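Local coordinates for protein succinate--CoA ligase subunit alpha (PDB 6MEL) that forms the alpha subunit of a CoA ligase, pairing a Rossmann-like CoA-binding domain with a CoA-ligase domain, at residues Ala21-His24 / Ala25-Met29; Ile127-Ser130 / Glu131-Lys134; Pro277-Ile280 / Gly281-Ile284. All coordinates share one frame; numbering follows the deposited sequence. Where two conformers were deposited one is given.

Contact 1 of 3, residues Ala21-His24 / Ala25-Met29; sequences ATFH and AEQCM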
ATOM      1  N   ALA A  21       0.186 -18.661 -13.325  1.00 39.56           N
ATOM      2  CA  ALA A  21      -1.120 -19.236 -13.109  1.00 40.46           C
ATOM      3  C   ALA A  21      -1.079 -20.748 -13.350  1.00 41.99           C
ATOM      4  O   ALA A  21      -1.690 -21.512 -12.589  1.00 41.95           O
ATOM      5  CB  ALA A  21      -2.130 -18.605 -14.028  1.00 42.59           C
ATOM      6  N   THR A  22      -0.367 -21.158 -14.411  1.00 39.98           N
ATOM      7  CA  THR A  22      -0.268 -22.592 -14.777  1.00 42.39           C
ATOM      8  C   THR A  22       0.445 -23.363 -13.640  1.00 41.14           C
ATOM      9  O   THR A  22      -0.031 -24.378 -13.179  1.00 40.77           O
ATOM     10  CB  THR A  22       0.441 -22.779 -16.134  1.00 45.33           C
ATOM     11  OG1 THR A  22      -0.353 -22.155 -17.149  1.00 44.71           O
ATOM     12  CG2 THR A  22       0.676 -24.249 -16.469  1.00 47.21           C
ATOM     13  N   PHE A  23       1.592 -22.841 -13.207  1.00 41.79           N
ATOM     14  CA  PHE A  23       2.357 -23.402 -12.127  1.00 42.97           C
ATOM     15  C   PHE A  23       1.460 -23.580 -10.887  1.00 44.63           C
ATOM     16  O   PHE A  23       1.381 -24.676 -10.343  1.00 41.29           O
ATOM     17  CB  PHE A  23       3.556 -22.500 -11.812  1.00 45.78           C
ATOM     18  CG  PHE A  23       4.372 -22.989 -10.649  1.00 47.89           C
ATOM     19  CD1 PHE A  23       5.434 -23.874 -10.844  1.00 48.84           C
ATOM     20  CD2 PHE A  23       4.040 -22.618  -9.353  1.00 48.69           C
ATOM     21  CE1 PHE A  23       6.165 -24.352  -9.755  1.00 51.02           C
ATOM     22  CE2 PHE A  23       4.750 -23.109  -8.262  1.00 47.78           C
ATOM     23  CZ  PHE A  23       5.831 -23.958  -8.467  1.00 52.82           C
ATOM     24  N   HIS A  24       0.759 -22.509 -10.454  1.00 40.68           N
ATOM     25  CA  HIS A  24      -0.004 -22.575  -9.240  1.00 39.78           C
ATOM     26  C   HIS A  24      -1.247 -23.449  -9.421  1.00 38.54           C
ATOM     27  O   HIS A  24      -1.577 -24.203  -8.516  1.00 38.03           O
ATOM     28  CB  HIS A  24      -0.328 -21.178  -8.699  1.00 41.29           C
ATOM     29  CG  HIS A  24       0.897 -20.492  -8.204  1.00 42.14           C
ATOM     30  ND1 HIS A  24       1.546 -20.898  -7.056  1.00 39.87           N
ATOM     31  CD2 HIS A  24       1.621 -19.474  -8.722  1.00 40.62           C
ATOM     32  CE1 HIS A  24       2.590 -20.109  -6.860  1.00 38.42           C
ATOM     33  NE2 HIS A  24       2.678 -19.250  -7.888  1.00 38.15           N
ATOM     34  N   ALA A  25      -1.951 -23.312 -10.545  1.00 39.58           N
ATOM     35  CA  ALA A  25      -3.171 -24.132 -10.837  1.00 42.82           C
ATOM     36  C   ALA A  25      -2.852 -25.629 -10.713  1.00 43.40           C
ATOM     37  O   ALA A  25      -3.644 -26.397 -10.128  1.00 45.22           O
ATOM     38  CB  ALA A  25      -3.752 -23.837 -12.203  1.00 41.59           C
ATOM     39  N   GLU A  26      -1.672 -26.029 -11.183  1.00 45.16           N
ATOM     40  CA  GLU A  26      -1.234 -27.434 -11.143  0.60 48.73           C
ATOM     41  C   GLU A  26      -1.050 -27.852  -9.679  1.00 46.05           C
ATOM     42  O   GLU A  26      -1.545 -28.886  -9.248  1.00 46.37           O
ATOM     43  CB  GLU A  26       0.043 -27.572 -11.982  0.60 53.86           C
ATOM     44  CG  GLU A  26       0.501 -29.002 -12.228  0.60 58.40           C
ATOM     45  CD  GLU A  26       1.654 -29.085 -13.220  0.60 60.57           C
ATOM     46  OE1 GLU A  26       2.704 -28.460 -12.967  0.60 62.36           O
ATOM     47  OE2 GLU A  26       1.487 -29.742 -14.263  0.60 66.82           O
ATOM     48  N   GLN A  27      -0.310 -27.027  -8.914  1.00 46.18           N
ATOM     49  CA  GLN A  27      -0.140 -27.308  -7.473  1.00 44.65           C
ATOM     50  C   GLN A  27      -1.503 -27.333  -6.757  1.00 42.93           C
ATOM     51  O   GLN A  27      -1.722 -28.192  -5.926  1.00 43.32           O
ATOM     52  CB  GLN A  27       0.808 -26.319  -6.814  1.00 44.52           C
ATOM     53  CG  GLN A  27       2.228 -26.427  -7.351  1.00 45.97           C
ATOM     54  CD  GLN A  27       3.222 -25.908  -6.346  1.00 47.84           C
ATOM     55  OE1 GLN A  27       2.890 -25.167  -5.417  1.00 49.55           O
ATOM     56  NE2 GLN A  27       4.445 -26.373  -6.486  1.00 48.35           N
ATOM     57  N   CYS A  28      -2.436 -26.436  -7.102  1.00 42.51           N
ATOM     58  CA  CYS A  28      -3.776 -26.428  -6.451  1.00 43.62           C
ATOM     59  C   CYS A  28      -4.523 -27.747  -6.756  1.00 45.17           C
ATOM     60  O   CYS A  28      -5.113 -28.376  -5.869  1.00 44.72           O
ATOM     61  CB  CYS A  28      -4.606 -25.217  -6.869  1.00 44.33           C
ATOM     62  SG  CYS A  28      -3.934 -23.632  -6.260  1.00 41.10           S
ATOM     63  N   MET A  29      -4.471 -28.175  -8.012  1.00 44.53           N
ATOM     64  CA  MET A  29      -5.096 -29.434  -8.411  1.00 47.07           C
ATOM     65  C   MET A  29      -4.475 -30.625  -7.669  1.00 46.05           C
ATOM     66  O   MET A  29      -5.209 -31.448  -7.121  1.00 44.55           O
ATOM     67  CB  MET A  29      -4.992 -29.639  -9.921  1.00 47.86           C
ATOM     68  CG  MET A  29      -5.956 -28.743 -10.686  1.00 51.02           C
ATOM     69  SD  MET A  29      -5.561 -28.631 -12.482  1.00 58.85           S
ATOM     70  CE  MET A  29      -7.091 -29.274 -13.128  1.00 65.61           C
TER
HETATM   71  O   HOH W   1       3.217 -26.832 -10.676  1.00 51.86           O
HETATM   72  O   HOH W   2       0.894 -23.001  -5.550  1.00 38.08           O

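Contact 2 of 3, residues Ile127-Ser130 / Glu131-Lys134; sequences IITS and EECK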
ATOM      1  N   ILE A 127      -6.866 -18.565  -0.453  1.00 35.35           N
ATOM      2  CA  ILE A 127      -7.565 -19.247   0.639  1.00 37.27           C
ATOM      3  C   ILE A 127      -7.185 -20.725   0.594  1.00 39.86           C
ATOM      4  O   ILE A 127      -6.976 -21.280  -0.485  1.00 39.28           O
ATOM      5  CB  ILE A 127      -9.092 -19.026   0.584  1.00 38.03           C
ATOM      6  CG1 ILE A 127      -9.838 -19.762   1.699  1.00 38.63           C
ATOM      7  CG2 ILE A 127      -9.661 -19.409  -0.770  1.00 40.61           C
ATOM      8  CD1 ILE A 127     -11.299 -19.349   1.820  1.00 40.39           C
ATOM      9  N   ILE A 128      -7.057 -21.345   1.774  1.00 39.19           N
ATOM     10  CA  ILE A 128      -6.712 -22.754   1.836  1.00 40.04           C
ATOM     11  C   ILE A 128      -7.526 -23.392   2.944  1.00 39.16           C
ATOM     12  O   ILE A 128      -7.588 -22.861   4.061  1.00 39.17           O
ATOM     13  CB  ILE A 128      -5.190 -22.999   2.020  1.00 40.35           C
ATOM     14  CG1 ILE A 128      -4.878 -24.496   2.116  1.00 40.98           C
ATOM     15  CG2 ILE A 128      -4.614 -22.266   3.235  1.00 40.77           C
ATOM     16  CD1 ILE A 128      -3.453 -24.864   1.847  1.00 41.76           C
ATOM     17  N   THR A 129      -8.104 -24.550   2.621  1.00 41.21           N
ATOM     18  CA  THR A 129      -8.693 -25.445   3.608  1.00 41.85           C
ATOM     19  C   THR A 129      -7.771 -26.669   3.707  1.00 43.38           C
ATOM     20  O   THR A 129      -7.673 -27.447   2.761  1.00 43.15           O
ATOM     21  CB  THR A 129     -10.144 -25.795   3.285  1.00 42.94           C
ATOM     22  OG1 THR A 129     -10.912 -24.612   3.486  1.00 43.63           O
ATOM     23  CG2 THR A 129     -10.704 -26.917   4.158  1.00 44.77           C
ATOM     24  N   SER A 130      -7.084 -26.780   4.847  1.00 40.26           N
ATOM     25  CA  SER A 130      -5.976 -27.698   5.097  1.00 42.55           C
ATOM     26  C   SER A 130      -6.337 -29.115   4.622  1.00 43.49           C
ATOM     27  O   SER A 130      -7.393 -29.611   4.930  1.00 41.27           O
ATOM     28  CB  SER A 130      -5.615 -27.702   6.549  1.00 43.81           C
ATOM     29  OG  SER A 130      -5.313 -26.410   7.000  1.00 43.23           O
ATOM     30  N   GLU A 131      -5.471 -29.674   3.776  1.00 47.04           N
ATOM     31  CA  GLU A 131      -5.555 -31.049   3.284  1.00 53.81           C
ATOM     32  C   GLU A 131      -6.850 -31.262   2.503  1.00 53.34           C
ATOM     33  O   GLU A 131      -7.237 -32.382   2.320  1.00 51.98           O
ATOM     34  CB  GLU A 131      -5.455 -32.054   4.440  1.00 52.15           C
ATOM     35  CG  GLU A 131      -4.121 -32.016   5.185  1.00 55.65           C
ATOM     36  CD  GLU A 131      -4.132 -32.845   6.476  1.00 60.12           C
ATOM     37  OE1 GLU A 131      -4.959 -33.764   6.561  1.00 64.33           O
ATOM     38  OE2 GLU A 131      -3.408 -32.512   7.433  1.00 55.27           O
ATOM     39  N   GLU A 132      -7.502 -30.199   2.007  1.00 50.56           N
ATOM     40  CA  GLU A 132      -8.686 -30.401   1.181  1.00 47.88           C
ATOM     41  C   GLU A 132      -8.558 -29.654  -0.144  1.00 47.52           C
ATOM     42  O   GLU A 132      -8.870 -30.199  -1.196  1.00 43.77           O
ATOM     43  CB  GLU A 132      -9.945 -29.932   1.897  1.00 54.03           C
ATOM     44  CG  GLU A 132     -10.636 -30.966   2.776  1.00 61.33           C
ATOM     45  CD  GLU A 132     -12.079 -30.568   3.118  1.00 67.41           C
ATOM     46  OE1 GLU A 132     -12.983 -30.613   2.199  1.00 63.08           O
ATOM     47  OE2 GLU A 132     -12.311 -30.168   4.292  1.00 69.50           O
ATOM     48  N   CYS A 133      -8.225 -28.356  -0.087  1.00 46.28           N
ATOM     49  CA  CYS A 133      -8.144 -27.554  -1.296  1.00 45.63           C
ATOM     50  C   CYS A 133      -7.392 -26.265  -1.007  1.00 43.34           C
ATOM     51  O   CYS A 133      -7.352 -25.766   0.134  1.00 44.00           O
ATOM     52  CB  CYS A 133      -9.519 -27.204  -1.846  1.00 48.40           C
ATOM     53  SG  CYS A 133     -10.450 -26.087  -0.771  1.00 50.39           S
ATOM     54  N   LYS A 134      -6.823 -25.715  -2.063  1.00 43.16           N
ATOM     55  CA  LYS A 134      -6.169 -24.425  -1.969  1.00 44.82           C
ATOM     56  C   LYS A 134      -6.407 -23.640  -3.263  1.00 42.09           C
ATOM     57  O   LYS A 134      -6.397 -24.198  -4.368  1.00 41.80           O
ATOM     58  CB  LYS A 134      -4.698 -24.622  -1.593  1.00 43.89           C
ATOM     59  CG  LYS A 134      -3.712 -24.731  -2.739  1.00 44.22           C
ATOM     60  CD  LYS A 134      -2.307 -24.910  -2.261  1.00 42.84           C
ATOM     61  CE  LYS A 134      -1.248 -24.941  -3.352  1.00 44.84           C
ATOM     62  NZ  LYS A 134      -0.889 -23.563  -3.775  1.00 48.72           N
TER

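Contact 3 of 3, residues Pro277-Ile280 / Gly281-Ile284; sequences PALI and GEEI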
ATOM      1  N   PRO A 277       6.058 -11.510  16.994  1.00 40.57           N
ATOM      2  CA  PRO A 277       5.486 -12.400  15.998  1.00 38.97           C
ATOM      3  C   PRO A 277       5.949 -13.856  16.129  1.00 40.75           C
ATOM      4  O   PRO A 277       5.432 -14.734  15.443  1.00 41.30           O
ATOM      5  CB  PRO A 277       6.010 -11.793  14.694  1.00 40.16           C
ATOM      6  CG  PRO A 277       7.348 -11.251  15.088  1.00 38.86           C
ATOM      7  CD  PRO A 277       7.052 -10.583  16.415  1.00 40.60           C
ATOM      8  N   ALA A 278       6.955 -14.090  16.971  1.00 39.95           N
ATOM      9  CA  ALA A 278       7.468 -15.444  17.183  1.00 41.65           C
ATOM     10  C   ALA A 278       6.543 -16.252  18.078  1.00 43.27           C
ATOM     11  O   ALA A 278       6.688 -17.449  18.080  1.00 45.40           O
ATOM     12  CB  ALA A 278       8.845 -15.416  17.799  1.00 41.14           C
ATOM     13  N   LEU A 279       5.617 -15.589  18.794  1.00 42.96           N
ATOM     14  CA  LEU A 279       4.872 -16.216  19.899  1.00 40.92           C
ATOM     15  C   LEU A 279       3.369 -16.405  19.607  1.00 42.07           C
ATOM     16  O   LEU A 279       2.572 -16.597  20.536  1.00 41.56           O
ATOM     17  CB  LEU A 279       5.100 -15.347  21.133  1.00 40.64           C
ATOM     18  CG  LEU A 279       6.559 -15.114  21.519  1.00 43.45           C
ATOM     19  CD1 LEU A 279       6.631 -14.423  22.887  1.00 46.54           C
ATOM     20  CD2 LEU A 279       7.356 -16.416  21.569  1.00 45.24           C
ATOM     21  N   ILE A 280       2.976 -16.428  18.322  1.00 41.16           N
ATOM     22  CA  ILE A 280       1.591 -16.653  17.943  1.00 41.50           C
ATOM     23  C   ILE A 280       1.169 -18.091  18.290  1.00 41.11           C
ATOM     24  O   ILE A 280       0.061 -18.302  18.825  1.00 41.29           O
ATOM     25  CB  ILE A 280       1.369 -16.326  16.453  1.00 42.22           C
ATOM     26  CG1 ILE A 280       1.646 -14.844  16.167  1.00 43.07           C
ATOM     27  CG2 ILE A 280      -0.029 -16.715  15.985  1.00 41.04           C
ATOM     28  CD1 ILE A 280       1.771 -14.530  14.672  1.00 43.21           C
ATOM     29  N   GLY A 281       1.993 -19.074  17.908  1.00 41.51           N
ATOM     30  CA  GLY A 281       1.749 -20.472  18.271  1.00 43.66           C
ATOM     31  C   GLY A 281       1.612 -20.644  19.790  1.00 42.95           C
ATOM     32  O   GLY A 281       0.707 -21.291  20.276  1.00 42.48           O
ATOM     33  N   GLU A 282       2.519 -20.024  20.538  1.00 42.00           N
ATOM     34  CA  GLU A 282       2.497 -20.133  21.975  1.00 47.14           C
ATOM     35  C   GLU A 282       1.182 -19.583  22.530  1.00 47.66           C
ATOM     36  O   GLU A 282       0.670 -20.124  23.513  1.00 44.21           O
ATOM     37  CB  GLU A 282       3.670 -19.404  22.605  1.00 46.90           C
ATOM     38  CG  GLU A 282       4.988 -20.145  22.452  1.00 49.83           C
ATOM     39  CD  GLU A 282       6.093 -19.543  23.325  1.00 52.40           C
ATOM     40  OE1 GLU A 282       5.755 -18.782  24.251  1.00 56.63           O
ATOM     41  OE2 GLU A 282       7.279 -19.768  23.032  1.00 53.14           O
ATOM     42  N   GLU A 283       0.641 -18.512  21.920  1.00 42.50           N
ATOM     43  CA  GLU A 283      -0.591 -17.931  22.438  1.00 41.83           C
ATOM     44  C   GLU A 283      -1.736 -18.926  22.266  1.00 41.73           C
ATOM     45  O   GLU A 283      -2.581 -19.098  23.160  1.00 43.37           O
ATOM     46  CB  GLU A 283      -0.934 -16.597  21.775  1.00 41.22           C
ATOM     47  CG  GLU A 283      -1.944 -15.785  22.538  1.00 43.16           C
ATOM     48  CD  GLU A 283      -1.444 -15.211  23.859  1.00 45.63           C
ATOM     49  OE1 GLU A 283      -0.251 -15.344  24.150  1.00 44.05           O
ATOM     50  OE2 GLU A 283      -2.267 -14.689  24.597  1.00 48.03           O
ATOM     51  N   ILE A 284      -1.775 -19.586  21.116  1.00 41.80           N
ATOM     52  CA  ILE A 284      -2.771 -20.606  20.887  1.00 41.41           C
ATOM     53  C   ILE A 284      -2.652 -21.741  21.936  1.00 44.74           C
ATOM     54  O   ILE A 284      -3.677 -22.239  22.426  1.00 43.46           O
ATOM     55  CB  ILE A 284      -2.681 -21.116  19.440  1.00 41.85           C
ATOM     56  CG1 ILE A 284      -3.287 -20.106  18.436  1.00 41.13           C
ATOM     57  CG2 ILE A 284      -3.309 -22.482  19.298  1.00 42.73           C
ATOM     58  CD1 ILE A 284      -4.766 -19.872  18.558  1.00 39.71           C
TER
HETATM   59  O   HOH W   3       4.897 -19.505  18.874  1.00 42.02           O
HETATM   60  O   HOH W   4       2.184 -15.667  23.157  1.00 44.00           O

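Contact 1 of 3, residues Ala21-His24 / Ala25-Met29
Phe23 and Gln27, one turn apart on the same helix, meet through ring and side-chain amide. The amide plane is turned 39° from the ring, and Gln27 NE2 lies 3.4 Å from Phe23 CZ at an oblique approach. Over one face of the phenyl ring, toward its rim, sits a water that donates to both Phe23 O and Glu26 OE1; His24 CG lies in plane at the ring's edge. The imidazole of His24 has Phe23 CD2 3.7 Å above the centre of one face. At its edge, in plane, a second water joins His24 ND1 to Gln27 OE1, 2.9 Å from the latter. With CG anti to the backbone N (chi1 177°), the Phe23 ring swings toward the Gln27 amide, a flat group with a donor and an acceptor. Ala25 N binds Ala21 O at 2.7 Å, one of four successive i to i+4 backbone bonds crossing from 21-24 to 25-29. Small Ala21 and Ala25 suit the buried flank, against Phe72 and Leu49 respectively. Helix 19-31 is the crossover of a beta-alpha-beta unit between strands 10-14 and 34-39; Cys28 packs on Ile35, while Phe23, His24 and Gln27 meet apolar side chains of the partner protein chain.

Contact 2 of 3, residues Ile127-Ser130 / Glu131-Lys134
Ile128 and Lys134 face each other in a beta hairpin whose turn carries a classic beta bulge. Their side chains pass at a slant on one face of the sheet, with Ile128 CD1 3.7 Å from Lys134 CB. Placing CG1 anti to its backbone N (chi1 179°) sends the Ile128 branch over the aliphatic root of the lysine. The rest of Lys134 runs on against helix 19-31, touching Cys28 and Tyr31, until NZ donates to Met138 O. A long aliphatic chain with a polar end suits this course: methylenes line a buried surface and the ammonium group finds a carbonyl at its far end.

Thr129 and Cys133 point to the opposite face, where Thr129 CB stands 4.1 Å from Cys133 SG. Both are compact enough for this buried side, and the beta-branched threonine favours the extended backbone. Its OG1 is bound to Thr174 OG1 and Val5 O, tying the hairpin to strand 172-177 and to the N-terminal segment. Glu132 lies alongside Thr129, pointing the same way, its OE2 3.6 Å from Thr129 CG2; OE1 accepts from Lys7 N.

Ser130 and Glu131 make the corner of a type II turn, Glu131 having a positive phi of 61°. Ser130 OG turns to Ile172 O and Glu131 OE2 to Lys145 N. At the bulge two successive residues oppose one: Thr129 O accepts from Glu132 N at 2.9 Å and from Cys133 N at 3.0 Å, the latter donor in the carbonyl plane.

Contact 3 of 3, residues Pro277-Ile280 / Gly281-Ile284
Leu279 and Glu282 touch at the start of helix 280-288, methyl against carboxylate. Their side chains run side by side in the same direction, and Leu279 CD2 comes 3.7 Å from Glu282 OE2. Leu279 also packs on Val274 and on an aromatic side chain of the partner protein chain. Ile280 and Ile284 are the buried nonpolar pair, one turn apart: both rest on strands 203-209 and 230-235, where branched aliphatic chains suit a helix packed against a sheet. Gly281, buried next to Ile280, adds no side chain there.

Backbone hydrogen bonds start the helix. Glu283 N donates to Leu279 O at 3.1 Å, bent to 141° at the hydrogen, and makes a weak bond to Ile280 O as well. Ile284 N then reaches Ile280 O more directly, at 3.2 Å and 162°.

Leu279, at the N-cap position, has no polar side chain to cap the helix; water and a side chain meet polar atoms of the opening turn. One water accepts from Glu282 N at 2.9 Å and donates to Ala278 O, bridging loop and helix. Gly281 N is bound by Gln164 OE1 of helix 156-167. A second water donates to Leu279 O and, at 2.6 Å, to Glu283 OE1; the bend of the glutamate at chi2 (69°) folds its carboxylate back to that water.

Charges complete the set. Glu282 OE2 forms a salt bridge with a basic side chain of the partner protein chain, and Glu283 OE1 pairs with Lys286 NZ. Two acidic residues near the N-terminal end of the helix probably gain from its partial positive charge as well as from their basic partners, which would favour the ionised carboxylates.

The three contacts lie in different parts of the fold. Contact 2 is the most buried and closest to the chain centre, at an outer edge of the second sheet; contacts 1 and 3 are partly buried and lie where the other protein chain packs. Contacts 1 and 2 touch, Cys28 SG lying 3.2 Å from Lys134 O, so the hairpin rests on the helix of the beta-alpha-beta unit 10-39. Contact 3 stands apart, its centre about 31 Å from that of contact 1, on a helix against the second sheet. Contact 1 relies on flat groups and bridging waters, contact 2 on strand pairing and a shared carbonyl, and contact 3 on a water-assisted helix start with acidic side chains.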